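Local coordinates for protein eukaryotic translation initiation factor 5A-2 (Arabidopsis thaliana, PDB 3HKS) that promotes translation elongation and termination by binding between the ribosomal E and P sites and rescuing ribosomes stalled on polyproline and other difficult sequences, at residues A63-F67 against E79-S84; K119-P125 against E154-C158. One frame throughout, in Å; residues are numbered along the deposited sequence.

Contact 1: residues A63-F67 against E79-S84; sequences AKCHF and EDIVPS
H66 lays its imidazole under the I81 side chain: CG2 of I81 sits 4.1 Å from the centroid of the H66 ring and 7° off its normal, a CH-pi contact over the ring face. Both residues take the m rotamer for chi1 and share one face of the sheet as a non-hydrogen-bonded pair. NE2 of H66 is hydrogen-bonded to OG of S55 in the adjoining strand 45-55. Strands 64-67 and 79-83 run antiparallel at 161°, their axes approaching to 4.4 Å, with extended backbones throughout. Register is K64-P83, C65-V82, H66-I81, F67-D80. Hydrogen-bonded pairs are C65-V82 (C65 N to V82 O 2.6 Å, V82 N to C65 O 2.8 Å) and F67-D80 (F67 N to D80 O 2.8 Å, D80 N to F67 O 3.2 Å). The strand ends at P83; S84 turns off with phi/psi -58/-24, yet its N and OG both donate to A63 O, at 2.9 and 2.8 Å, the hydroxyl reaching it with chi1 at p. C65, F67, V82 and D80 share the other face; C65 and F67 are buried, while the end of the D80 side chain leads away. F67 CE2 meets V82 CG2 at 3.9 Å, at the ring edge, and both side chains touch A31 and C88. This is a regular antiparallel beta hairpin, at the edge of the four-stranded sheet in the SH3-like N-terminal domain of eIF5A.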
# COMPACT_ATOMS: atom_id res chain seq x y z
N ALA A 63 -25.67 16.21 1.24
CA ALA A 63 -25.09 15.15 2.05
C ALA A 63 -23.63 15.42 2.34
O ALA A 63 -22.90 15.92 1.48
CB ALA A 63 -25.26 13.79 1.35
N LYS A 64 -23.24 15.10 3.57
CA LYS A 64 -21.85 15.05 3.96
C LYS A 64 -21.51 13.59 4.07
O LYS A 64 -22.35 12.78 4.48
CB LYS A 64 -21.63 15.76 5.31
CG LYS A 64 -21.88 17.26 5.23
CD LYS A 64 -22.22 17.89 6.56
CE LYS A 64 -23.67 17.68 6.94
NZ LYS A 64 -24.27 18.96 7.34
N CYS A 65 -20.28 13.25 3.68
CA CYS A 65 -19.77 11.88 3.80
C CYS A 65 -18.85 11.80 5.00
O CYS A 65 -17.93 12.60 5.14
CB CYS A 65 -19.02 11.47 2.54
SG CYS A 65 -20.05 11.44 1.08
N HIS A 66 -19.12 10.82 5.86
CA HIS A 66 -18.34 10.59 7.07
C HIS A 66 -17.49 9.34 6.83
O HIS A 66 -18.02 8.25 6.68
CB HIS A 66 -19.27 10.39 8.28
CG HIS A 66 -20.24 11.52 8.51
ND1 HIS A 66 -20.36 12.16 9.72
CD2 HIS A 66 -21.12 12.12 7.67
CE1 HIS A 66 -21.27 13.12 9.62
NE2 HIS A 66 -21.75 13.11 8.39
N PHE A 67 -16.17 9.51 6.81
CA PHE A 67 -15.26 8.39 6.52
C PHE A 67 -14.56 7.86 7.76
O PHE A 67 -14.06 8.62 8.58
CB PHE A 67 -14.20 8.81 5.50
CG PHE A 67 -14.77 9.19 4.17
CD1 PHE A 67 -15.37 8.25 3.36
CD2 PHE A 67 -14.72 10.51 3.73
CE1 PHE A 67 -15.92 8.60 2.13
CE2 PHE A 67 -15.25 10.87 2.49
CZ PHE A 67 -15.85 9.92 1.70
N GLU A 79 -10.04 9.49 10.41
CA GLU A 79 -11.42 9.87 10.06
C GLU A 79 -11.48 11.24 9.39
O GLU A 79 -10.61 12.08 9.61
CB GLU A 79 -12.33 9.88 11.31
CG GLU A 79 -12.47 8.54 12.01
CD GLU A 79 -13.30 8.64 13.29
OE1 GLU A 79 -12.71 8.75 14.39
OE2 GLU A 79 -14.55 8.61 13.19
N ASP A 80 -12.53 11.45 8.60
CA ASP A 80 -12.75 12.73 7.95
C ASP A 80 -14.25 12.89 7.74
O ASP A 80 -14.98 11.91 7.62
CB ASP A 80 -12.02 12.77 6.59
CG ASP A 80 -11.45 14.15 6.25
OD1 ASP A 80 -11.74 15.14 6.97
OD2 ASP A 80 -10.69 14.24 5.24
N ILE A 81 -14.72 14.14 7.72
CA ILE A 81 -16.07 14.46 7.25
C ILE A 81 -15.91 15.42 6.08
O ILE A 81 -15.28 16.48 6.21
CB ILE A 81 -16.96 15.07 8.35
CG1 ILE A 81 -17.16 14.09 9.52
CG2 ILE A 81 -18.34 15.46 7.77
CD1 ILE A 81 -17.80 14.71 10.77
N VAL A 82 -16.49 15.04 4.93
CA VAL A 82 -16.33 15.76 3.67
C VAL A 82 -17.71 15.98 3.02
O VAL A 82 -18.49 15.03 2.92
CB VAL A 82 -15.39 14.99 2.67
CG1 VAL A 82 -14.96 15.89 1.51
CG2 VAL A 82 -14.12 14.45 3.38
N PRO A 83 -18.00 17.20 2.55
CA PRO A 83 -19.20 17.38 1.74
C PRO A 83 -19.14 16.46 0.55
O PRO A 83 -18.07 16.33 -0.06
CB PRO A 83 -19.08 18.84 1.26
CG PRO A 83 -18.26 19.49 2.28
CD PRO A 83 -17.25 18.46 2.69
N SER A 84 -20.25 15.81 0.22
CA SER A 84 -20.28 14.82 -0.86
C SER A 84 -19.82 15.39 -2.20
O SER A 84 -19.33 14.64 -3.07
CB SER A 84 -21.66 14.18 -1.01
OG SER A 84 -22.68 15.16 -1.16

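Contact 2: residues K119-P125 against E154-C158; sequences KDDLKLP and EEQIC. With EDO (1,2-ethanediol), chain F.
K119 ends strand 118-119; its side chain (t, t, t, p) reaches the extended strand 154-158, NZ salt-bridged to E155 OE1 at 2.7 Å. D121 curls back with chi1 at p, and its OD1 forms a second salt bridge to K119 NZ at 3.0 Å, a three-residue network offsetting the like charges of D121 OD2 and E155 OE1, 4.0 Å apart. L122 (m, t) points at the strand, its CD2 3.6 Å from E155 OE1 and its CD1 4.1 Å from I157 CG1. K123 points away, but its O comes within 3.4 Å of I157 CD1. A bridging 1,2-ethanediol accepts from K123 N at O1 (3.1 Å) and I157 N at O2 (2.9 Å). P125 closes the run, CG 3.8 Å from I157 CG2. No main-chain hydrogen bond joins the segments; CA-CA distances are L122-E155 7.7 Å and P125-I157 5.8 Å. Past K119 this is the OB-fold loop from strand 118-119 to helix 128-139, alongside strand 154-163, with L122 and I157 touching strand 142-151 and P125 packing on the helix.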
# COMPACT_ATOMS: atom_id res chain seq x y z
N LYS A 119 15.84 -2.80 -8.86
CA LYS A 119 15.25 -1.90 -7.88
C LYS A 119 15.90 -2.21 -6.52
O LYS A 119 15.64 -3.27 -5.94
CB LYS A 119 13.73 -2.10 -7.83
CG LYS A 119 13.03 -1.37 -6.68
CD LYS A 119 11.51 -1.50 -6.75
CE LYS A 119 10.87 -1.02 -5.46
NZ LYS A 119 11.07 0.43 -5.24
N ASP A 120 16.74 -1.29 -6.04
CA ASP A 120 17.62 -1.53 -4.87
C ASP A 120 17.39 -0.61 -3.65
O ASP A 120 18.21 -0.62 -2.73
CB ASP A 120 19.09 -1.38 -5.30
CG ASP A 120 19.55 -2.46 -6.26
OD1 ASP A 120 18.75 -3.37 -6.58
OD2 ASP A 120 20.72 -2.39 -6.70
N ASP A 121 16.30 0.16 -3.65
CA ASP A 121 16.07 1.17 -2.60
C ASP A 121 15.37 0.66 -1.34
O ASP A 121 15.35 1.35 -0.31
CB ASP A 121 15.36 2.41 -3.17
CG ASP A 121 14.10 2.08 -3.98
OD1 ASP A 121 13.84 0.92 -4.31
OD2 ASP A 121 13.34 3.03 -4.29
N LEU A 122 14.82 -0.55 -1.41
CA LEU A 122 14.12 -1.14 -0.26
C LEU A 122 15.03 -1.94 0.66
O LEU A 122 16.07 -2.47 0.24
CB LEU A 122 12.97 -2.04 -0.73
CG LEU A 122 11.84 -1.40 -1.53
CD1 LEU A 122 10.70 -2.41 -1.68
CD2 LEU A 122 11.37 -0.11 -0.86
N LYS A 123 14.63 -2.03 1.91
CA LYS A 123 15.31 -2.83 2.90
C LYS A 123 14.43 -4.01 3.29
O LYS A 123 13.26 -4.09 2.88
CB LYS A 123 15.69 -1.99 4.11
CG LYS A 123 16.59 -0.79 3.74
CD LYS A 123 17.32 -0.22 4.93
CE LYS A 123 18.51 -1.09 5.33
NZ LYS A 123 19.39 -0.38 6.30
N LEU A 124 15.02 -4.94 4.03
CA LEU A 124 14.30 -6.09 4.56
C LEU A 124 13.12 -5.62 5.42
O LEU A 124 13.26 -4.67 6.20
CB LEU A 124 15.23 -7.00 5.38
CG LEU A 124 16.28 -7.79 4.59
CD1 LEU A 124 17.40 -8.24 5.51
CD2 LEU A 124 15.62 -9.00 3.92
N PRO A 125 11.96 -6.29 5.29
CA PRO A 125 10.81 -5.80 6.07
C PRO A 125 11.02 -6.00 7.58
O PRO A 125 11.81 -6.85 7.99
CB PRO A 125 9.63 -6.63 5.56
CG PRO A 125 10.25 -7.83 4.88
CD PRO A 125 11.64 -7.48 4.48
N GLU A 154 5.90 5.75 -0.56
CA GLU A 154 6.19 4.88 0.57
C GLU A 154 5.90 3.44 0.16
O GLU A 154 4.94 3.17 -0.54
CB GLU A 154 5.34 5.28 1.77
CG GLU A 154 5.69 4.57 3.08
CD GLU A 154 5.13 5.28 4.31
OE1 GLU A 154 4.92 6.52 4.26
OE2 GLU A 154 4.93 4.60 5.34
N GLU A 155 6.77 2.53 0.57
CA GLU A 155 6.73 1.16 0.06
C GLU A 155 6.97 0.17 1.18
O GLU A 155 7.76 0.42 2.09
CB GLU A 155 7.77 0.97 -1.06
CG GLU A 155 7.54 1.86 -2.27
CD GLU A 155 8.41 1.52 -3.46
OE1 GLU A 155 9.62 1.79 -3.42
OE2 GLU A 155 7.87 0.99 -4.45
N GLN A 156 6.27 -0.95 1.09
CA GLN A 156 6.38 -1.97 2.10
C GLN A 156 6.37 -3.33 1.43
O GLN A 156 5.48 -3.63 0.62
CB GLN A 156 5.20 -1.85 3.07
CG GLN A 156 5.27 -2.77 4.27
CD GLN A 156 4.27 -2.38 5.34
OE1 GLN A 156 3.28 -3.06 5.54
NE2 GLN A 156 4.53 -1.27 6.03
N ILE A 157 7.36 -4.16 1.78
CA ILE A 157 7.35 -5.56 1.37
C ILE A 157 6.26 -6.25 2.18
O ILE A 157 6.31 -6.25 3.40
CB ILE A 157 8.74 -6.25 1.57
CG1 ILE A 157 9.76 -5.68 0.56
CG2 ILE A 157 8.62 -7.78 1.45
CD1 ILE A 157 11.27 -6.01 0.88
N CYS A 158 5.28 -6.82 1.50
CA CYS A 158 4.05 -7.28 2.15
C CYS A 158 3.78 -8.79 1.97
O CYS A 158 2.92 -9.35 2.66
CB CYS A 158 2.84 -6.44 1.66
SG CYS A 158 2.47 -6.68 -0.13
C1 EDO F . 10.94 -1.66 2.75
O1 EDO F . 12.05 -0.80 3.10
C2 EDO F . 10.56 -2.54 3.94
O2 EDO F . 9.27 -3.14 3.75

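Overall arrangement
Contacts 1 and 2 belong to the two domains of this elongated factor, the SH3-like N-terminal one and the OB-fold one, and follow each other in series along the chain. Their centres are 33 Å apart, on opposite sides of the chain's centre, and the nearest atoms stay about 16 Å apart. Contact 1 pairs neighbouring strands of a hairpin through main-chain hydrogen bonds; contact 2 joins parts whose closest ends are 29 residues apart, mainly by side chains; a 1,2-ethanediol, probably from the crystallisation liquor, occupies the gap between them. K59, by similarity the hypusine site though unmodified in this model, lies shortly before A63, in the loop leading into contact 1.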